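Local coordinates for capsid protein VP1 (Human polyomavirus 12, PDB 6Y5Z) that probably builds the T=7 icosahedral shell of the virus, as the major capsid protein, from 72 units of five copies each, at residues 134-144 with 165-176. Numbering follows the deposited sequence.
Sequences PLDLQGIQQSH and IQCLDPSAKAKL
Q138 spans the turn of 165-176 and the strand after it with the two ends of its amide. OE1 of Q138 accepts from NZ of K173 at 2.8 Å, the ammonium lying nearly in line with the C=O, while NE2 of Q138 donates to O of D169 at 2.9 Å and, within its own strand, to O of G139. Both acceptors sit close to the amide plane, so the group is held flat and its rotation is fixed. CG lies anti to the backbone N (chi1 165°) and the chain then bends at chi2, which brings the amide against the type I turn D169-A172; CD2 of L168 packs on CG of Q138 at 3.6 Å. O of D169 takes NE2 of Q138 and N of A172 from opposite faces of its plane, and OD1 of D169 closes an Asx turn with N of S171. NZ of K173 is shared with a salt bridge to D190.

Strands 136-139 and 173-175 pair antiparallel, L137 with A174 being the hydrogen-bonded pair, and 187-189 flanks 136-139 on its other edge, making a small three-stranded sheet beside the larger antiparallel sheet of VP1. Toward that larger sheet, CD2 of L135 meets CD2 of L176 at 4.0 Å, and both leucines pack on S241.

Beyond G139 the bonds pass from strand 173-175 to the 3-10 segment 165-166: N of Q141 bonds to O of I165 at 2.9 Å. Water 3 accepts from N of D169 and lies within bonding distance of O of G139 and O of C167. Farther on, OE1 of Q166 receives N of H144 at 2.8 Å on a lone pair, in the carbonyl plane, and lies at the edge of the imidazole, 3.2 Å from CD2 of H144. A second subunit holds the other ends of both side chains, T38 of that subunit binding NE2 of H144 and, with its Y40, NE2 of Q166.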
ATOM      1  N   PRO D 134       7.890  22.145 -24.637  1.00 16.30           N
ATOM      2  CA  PRO D 134       8.775  21.619 -23.609  1.00 15.95           C
ATOM      3  C   PRO D 134       8.147  21.710 -22.210  1.00 15.31           C
ATOM      4  O   PRO D 134       7.372  22.619 -21.924  1.00 15.20           O
ATOM      5  CB  PRO D 134      10.016  22.513 -23.718  1.00 17.17           C
ATOM      6  CG  PRO D 134       9.967  23.031 -25.158  1.00 17.16           C
ATOM      7  CD  PRO D 134       8.497  23.215 -25.447  1.00 16.92           C
ATOM      8  N   LEU D 135       8.499  20.747 -21.374  1.00 15.53           N
ATOM      9  CA  LEU D 135       8.081  20.719 -19.951  1.00 14.58           C
ATOM     10  C   LEU D 135       8.588  21.993 -19.254  1.00 14.28           C
ATOM     11  O   LEU D 135       9.784  22.317 -19.350  1.00 16.09           O
ATOM     12  CB  LEU D 135       8.630  19.443 -19.301  1.00 15.02           C
ATOM     13  CG  LEU D 135       8.348  19.285 -17.805  1.00 14.98           C
ATOM     14  CD1 LEU D 135       6.880  19.001 -17.581  1.00 15.71           C
ATOM     15  CD2 LEU D 135       9.195  18.164 -17.224  1.00 15.21           C
ATOM     16  N   ASP D 136       7.701  22.702 -18.569  1.00 13.51           N
ATOM     17  CA  ASP D 136       8.076  23.870 -17.732  1.00 13.89           C
ATOM     18  C   ASP D 136       8.667  23.368 -16.410  1.00 14.10           C
ATOM     19  O   ASP D 136       8.056  22.447 -15.791  1.00 13.74           O
ATOM     20  CB  ASP D 136       6.878  24.775 -17.470  1.00 14.62           C
ATOM     21  CG  ASP D 136       6.329  25.418 -18.732  1.00 16.66           C
ATOM     22  OD1 ASP D 136       7.128  26.099 -19.417  1.00 17.83           O
ATOM     23  OD2 ASP D 136       5.126  25.219 -19.035  1.00 16.18           O
ATOM     24  N   LEU D 137       9.818  23.911 -16.015  1.00 14.46           N
ATOM     25  CA  LEU D 137      10.565  23.514 -14.798  1.00 13.76           C
ATOM     26  C   LEU D 137      10.601  24.680 -13.808  1.00 13.90           C
ATOM     27  O   LEU D 137      10.740  25.863 -14.213  1.00 14.50           O
ATOM     28  CB  LEU D 137      11.990  23.089 -15.155  1.00 14.35           C
ATOM     29  CG  LEU D 137      12.125  21.904 -16.109  1.00 15.27           C
ATOM     30  CD1 LEU D 137      13.589  21.694 -16.476  1.00 16.55           C
ATOM     31  CD2 LEU D 137      11.539  20.650 -15.490  1.00 17.15           C
ATOM     32  N   GLN D 138      10.529  24.336 -12.528  1.00 13.42           N
ATOM     33  CA  GLN D 138      10.675  25.267 -11.398  1.00 13.81           C
ATOM     34  C   GLN D 138      11.938  24.846 -10.656  1.00 14.64           C
ATOM     35  O   GLN D 138      12.064  23.650 -10.279  1.00 14.99           O
ATOM     36  CB  GLN D 138       9.437  25.236 -10.514  1.00 15.34           C
ATOM     37  CG  GLN D 138       9.654  25.892  -9.156  1.00 14.97           C
ATOM     38  CD  GLN D 138       9.829  27.387  -9.240  1.00 14.36           C
ATOM     39  OE1 GLN D 138       8.960  28.083  -9.755  1.00 16.18           O
ATOM     40  NE2 GLN D 138      10.892  27.886  -8.622  1.00 14.86           N
ATOM     41  N   GLY D 139      12.872  25.774 -10.485  1.00 13.68           N
ATOM     42  CA  GLY D 139      14.102  25.485  -9.747  1.00 14.66           C
ATOM     43  C   GLY D 139      13.877  25.446  -8.255  1.00 13.42           C
ATOM     44  O   GLY D 139      13.087  26.224  -7.731  1.00 14.51           O
ATOM     45  N   ILE D 140      14.576  24.532  -7.596  1.00 13.65           N
ATOM     46  CA  ILE D 140      14.521  24.328  -6.126  1.00 13.85           C
ATOM     47  C   ILE D 140      15.681  23.391  -5.782  1.00 14.57           C
ATOM     48  O   ILE D 140      16.004  22.513  -6.587  1.00 14.13           O
ATOM     49  CB  ILE D 140      13.142  23.821  -5.665  1.00 13.81           C
ATOM     50  CG1 ILE D 140      13.108  23.664  -4.144  1.00 14.78           C
ATOM     51  CG2 ILE D 140      12.748  22.532  -6.421  1.00 14.80           C
ATOM     52  CD1 ILE D 140      11.726  23.557  -3.558  1.00 15.39           C
ATOM     53  N   GLN D 141      16.352  23.636  -4.662  1.00 14.37           N
ATOM     54  CA  GLN D 141      17.591  22.908  -4.304  1.00 14.63           C
ATOM     55  C   GLN D 141      17.563  22.553  -2.825  1.00 14.17           C
ATOM     56  O   GLN D 141      17.000  23.323  -2.024  1.00 15.82           O
ATOM     57  CB  GLN D 141      18.837  23.760  -4.572  1.00 15.41           C
ATOM     58  CG  GLN D 141      18.954  24.167  -6.032  1.00 15.38           C
ATOM     59  CD  GLN D 141      20.172  24.994  -6.394  1.00 16.59           C
ATOM     60  OE1 GLN D 141      20.217  25.523  -7.498  1.00 16.74           O
ATOM     61  NE2 GLN D 141      21.167  25.105  -5.513  1.00 17.26           N
ATOM     62  N   GLN D 142      18.276  21.492  -2.462  1.00 14.78           N
ATOM     63  CA  GLN D 142      18.463  21.112  -1.041  1.00 15.05           C
ATOM     64  C   GLN D 142      19.402  22.115  -0.347  1.00 15.28           C
ATOM     65  O   GLN D 142      19.220  22.364   0.854  1.00 14.78           O
ATOM     66  CB  GLN D 142      18.969  19.671  -0.944  1.00 15.99           C
ATOM     67  CG  GLN D 142      19.004  19.158   0.494  1.00 17.43           C
ATOM     68  CD  GLN D 142      18.936  17.649   0.525  1.00 18.16           C
ATOM     69  OE1 GLN D 142      17.857  17.064   0.668  1.00 20.38           O
ATOM     70  NE2 GLN D 142      20.072  17.025   0.262  1.00 18.76           N
ATOM     71  N   SER D 143      20.383  22.658  -1.079  1.00 15.61           N
ATOM     72  CA  SER D 143      21.392  23.604  -0.559  1.00 16.12           C
ATOM     73  C   SER D 143      21.668  24.680  -1.603  1.00 15.72           C
ATOM     74  O   SER D 143      22.022  24.334  -2.750  1.00 16.36           O
ATOM     75  CB  SER D 143      22.662  22.915  -0.170  1.00 16.74           C
ATOM     76  OG  SER D 143      23.682  23.898   0.048  1.00 18.50           O
ATOM     77  N   HIS D 144      21.538  25.936  -1.213  1.00 16.21           N
ATOM     78  CA  HIS D 144      21.839  27.081  -2.101  1.00 16.63           C
ATOM     79  C   HIS D 144      23.349  27.196  -2.345  1.00 17.24           C
ATOM     80  O   HIS D 144      23.729  27.942  -3.262  1.00 18.45           O
ATOM     81  CB  HIS D 144      21.210  28.361  -1.539  1.00 17.06           C
ATOM     82  CG  HIS D 144      21.927  28.964  -0.383  1.00 16.84           C
ATOM     83  ND1 HIS D 144      22.828  30.029  -0.527  1.00 17.89           N
ATOM     84  CD2 HIS D 144      21.849  28.704   0.945  1.00 18.01           C
ATOM     85  CE1 HIS D 144      23.277  30.372   0.671  1.00 18.30           C
ATOM     86  NE2 HIS D 144      22.709  29.570   1.598  1.00 17.95           N
ATOM     87  N   ILE D 165      16.172  29.657  -2.822  1.00 14.38           N
ATOM     88  CA  ILE D 165      16.117  28.496  -3.762  1.00 13.93           C
ATOM     89  C   ILE D 165      15.844  27.214  -2.951  1.00 13.99           C
ATOM     90  O   ILE D 165      15.514  26.177  -3.591  1.00 14.72           O
ATOM     91  CB  ILE D 165      17.392  28.400  -4.619  1.00 14.23           C
ATOM     92  CG1 ILE D 165      17.132  27.705  -5.964  1.00 15.72           C
ATOM     93  CG2 ILE D 165      18.513  27.729  -3.828  1.00 15.30           C
ATOM     94  CD1 ILE D 165      16.182  28.462  -6.878  1.00 15.50           C
ATOM     95  N   GLN D 166      16.043  27.230  -1.631  1.00 14.18           N
ATOM     96  CA  GLN D 166      15.764  26.041  -0.766  1.00 13.75           C
ATOM     97  C   GLN D 166      14.266  25.888  -0.564  1.00 14.97           C
ATOM     98  O   GLN D 166      13.835  24.812  -0.133  1.00 15.28           O
ATOM     99  CB  GLN D 166      16.536  26.135   0.548  1.00 13.99           C
ATOM    100  CG  GLN D 166      18.015  25.913   0.316  1.00 14.02           C
ATOM    101  CD  GLN D 166      18.963  26.181   1.463  1.00 13.87           C
ATOM    102  OE1 GLN D 166      20.179  26.032   1.290  1.00 15.61           O
ATOM    103  NE2 GLN D 166      18.457  26.603   2.617  1.00 13.83           N
ATOM    104  N   CYS D 167      13.502  26.922  -0.879  1.00 13.80           N
ATOM    105  CA  CYS D 167      12.022  26.890  -0.891  1.00 14.01           C
ATOM    106  C   CYS D 167      11.582  27.246  -2.321  1.00 14.25           C
ATOM    107  O   CYS D 167      12.232  26.741  -3.261  1.00 15.42           O
ATOM    108  CB  CYS D 167      11.476  27.785   0.213  1.00 14.51           C
ATOM    109  SG  CYS D 167      11.975  27.256   1.881  1.00 16.28           S
ATOM    110  N   LEU D 168      10.548  28.051  -2.493  1.00 14.03           N
ATOM    111  CA  LEU D 168      10.054  28.413  -3.849  1.00 15.04           C
ATOM    112  C   LEU D 168      10.507  29.833  -4.186  1.00 14.66           C
ATOM    113  O   LEU D 168       9.949  30.799  -3.636  1.00 15.77           O
ATOM    114  CB  LEU D 168       8.529  28.285  -3.900  1.00 16.11           C
ATOM    115  CG  LEU D 168       7.898  28.046  -5.272  1.00 16.92           C
ATOM    116  CD1 LEU D 168       8.117  29.212  -6.222  1.00 17.37           C
ATOM    117  CD2 LEU D 168       8.398  26.773  -5.901  1.00 18.15           C
ATOM    118  N   ASP D 169      11.464  29.940  -5.098  1.00 14.05           N
ATOM    119  CA  ASP D 169      11.879  31.228  -5.705  1.00 15.48           C
ATOM    120  C   ASP D 169      11.231  31.305  -7.076  1.00 16.38           C
ATOM    121  O   ASP D 169      11.641  30.590  -7.993  1.00 14.88           O
ATOM    122  CB  ASP D 169      13.394  31.305  -5.823  1.00 16.48           C
ATOM    123  CG  ASP D 169      13.867  32.637  -6.391  1.00 17.65           C
ATOM    124  OD1 ASP D 169      13.029  33.359  -6.964  1.00 17.00           O
ATOM    125  OD2 ASP D 169      15.060  32.926  -6.214  1.00 20.33           O
ATOM    126  N   PRO D 170      10.161  32.108  -7.242  1.00 16.64           N
ATOM    127  CA  PRO D 170       9.431  32.088  -8.500  1.00 17.81           C
ATOM    128  C   PRO D 170      10.195  32.687  -9.684  1.00 18.20           C
ATOM    129  O   PRO D 170       9.697  32.566 -10.790  1.00 19.10           O
ATOM    130  CB  PRO D 170       8.167  32.895  -8.183  1.00 18.92           C
ATOM    131  CG  PRO D 170       8.587  33.846  -7.097  1.00 19.46           C
ATOM    132  CD  PRO D 170       9.623  33.085  -6.286  1.00 18.86           C
ATOM    133  N   SER D 171      11.393  33.233  -9.476  1.00 16.92           N
ATOM    134  CA  SER D 171      12.268  33.680 -10.586  1.00 17.95           C
ATOM    135  C   SER D 171      13.005  32.487 -11.237  1.00 18.02           C
ATOM    136  O   SER D 171      13.555  32.668 -12.340  1.00 19.88           O
ATOM    137  CB  SER D 171      13.213  34.754 -10.099  1.00 17.74           C
ATOM    138  OG  SER D 171      14.250  34.188  -9.325  1.00 19.62           O
ATOM    139  N   ALA D 172      13.044  31.305 -10.595  1.00 17.11           N
ATOM    140  CA  ALA D 172      13.821  30.140 -11.077  1.00 16.57           C
ATOM    141  C   ALA D 172      12.980  29.314 -12.050  1.00 17.05           C
ATOM    142  O   ALA D 172      12.509  28.223 -11.686  1.00 17.84           O
ATOM    143  CB  ALA D 172      14.324  29.328  -9.922  1.00 15.56           C
ATOM    144  N   LYS D 173      12.737  29.857 -13.238  1.00 16.06           N
ATOM    145  CA  LYS D 173      11.902  29.218 -14.274  1.00 15.21           C
ATOM    146  C   LYS D 173      12.784  28.811 -15.436  1.00 15.65           C
ATOM    147  O   LYS D 173      13.636  29.603 -15.864  1.00 16.35           O
ATOM    148  CB  LYS D 173      10.809  30.147 -14.792  1.00 15.97           C
ATOM    149  CG  LYS D 173       9.884  30.720 -13.741  1.00 16.64           C
ATOM    150  CD  LYS D 173       9.057  29.651 -13.050  1.00 16.09           C
ATOM    151  CE  LYS D 173       7.905  30.240 -12.276  1.00 15.87           C
ATOM    152  NZ  LYS D 173       7.117  29.224 -11.545  1.00 17.15           N
ATOM    153  N   ALA D 174      12.533  27.639 -15.994  1.00 15.08           N
ATOM    154  CA  ALA D 174      13.224  27.173 -17.206  1.00 15.19           C
ATOM    155  C   ALA D 174      12.331  26.187 -17.958  1.00 16.02           C
ATOM    156  O   ALA D 174      11.242  25.844 -17.475  1.00 14.81           O
ATOM    157  CB  ALA D 174      14.557  26.566 -16.856  1.00 14.98           C
ATOM    158  N   LYS D 175      12.733  25.851 -19.169  1.00 17.23           N
ATOM    159  CA  LYS D 175      12.070  24.824 -20.004  1.00 17.60           C
ATOM    160  C   LYS D 175      13.014  23.650 -20.207  1.00 17.42           C
ATOM    161  O   LYS D 175      14.214  23.869 -20.395  1.00 18.42           O
ATOM    162  CB  LYS D 175      11.652  25.462 -21.328  1.00 19.03           C
ATOM    163  CG  LYS D 175      10.561  26.509 -21.162  1.00 22.24           C
ATOM    164  CD  LYS D 175      10.206  27.285 -22.392  1.00 24.38           C
ATOM    165  CE  LYS D 175       9.201  28.363 -22.050  1.00 26.49           C
ATOM    166  NZ  LYS D 175       8.421  28.803 -23.229  1.00 29.96           N
ATOM    167  N   LEU D 176      12.481  22.422 -20.183  1.00 16.42           N
ATOM    168  CA  LEU D 176      13.299  21.214 -20.380  1.00 15.43           C
ATOM    169  C   LEU D 176      13.562  21.069 -21.881  1.00 17.15           C
ATOM    170  O   LEU D 176      12.758  20.425 -22.574  1.00 17.41           O
ATOM    171  CB  LEU D 176      12.584  20.002 -19.783  1.00 15.74           C
ATOM    172  CG  LEU D 176      13.320  18.671 -19.936  1.00 15.87           C
ATOM    173  CD1 LEU D 176      14.773  18.773 -19.487  1.00 16.03           C
ATOM    174  CD2 LEU D 176      12.594  17.569 -19.175  1.00 16.47           C
TER
HETATM  175  O   HOH W   1      10.406  18.811 -22.326  1.00 19.10           O
HETATM  176  O   HOH W   2       8.586  28.055 -17.997  1.00 18.27           O
HETATM  177  O   HOH W   3      13.153  27.811  -5.528  1.00 14.35           O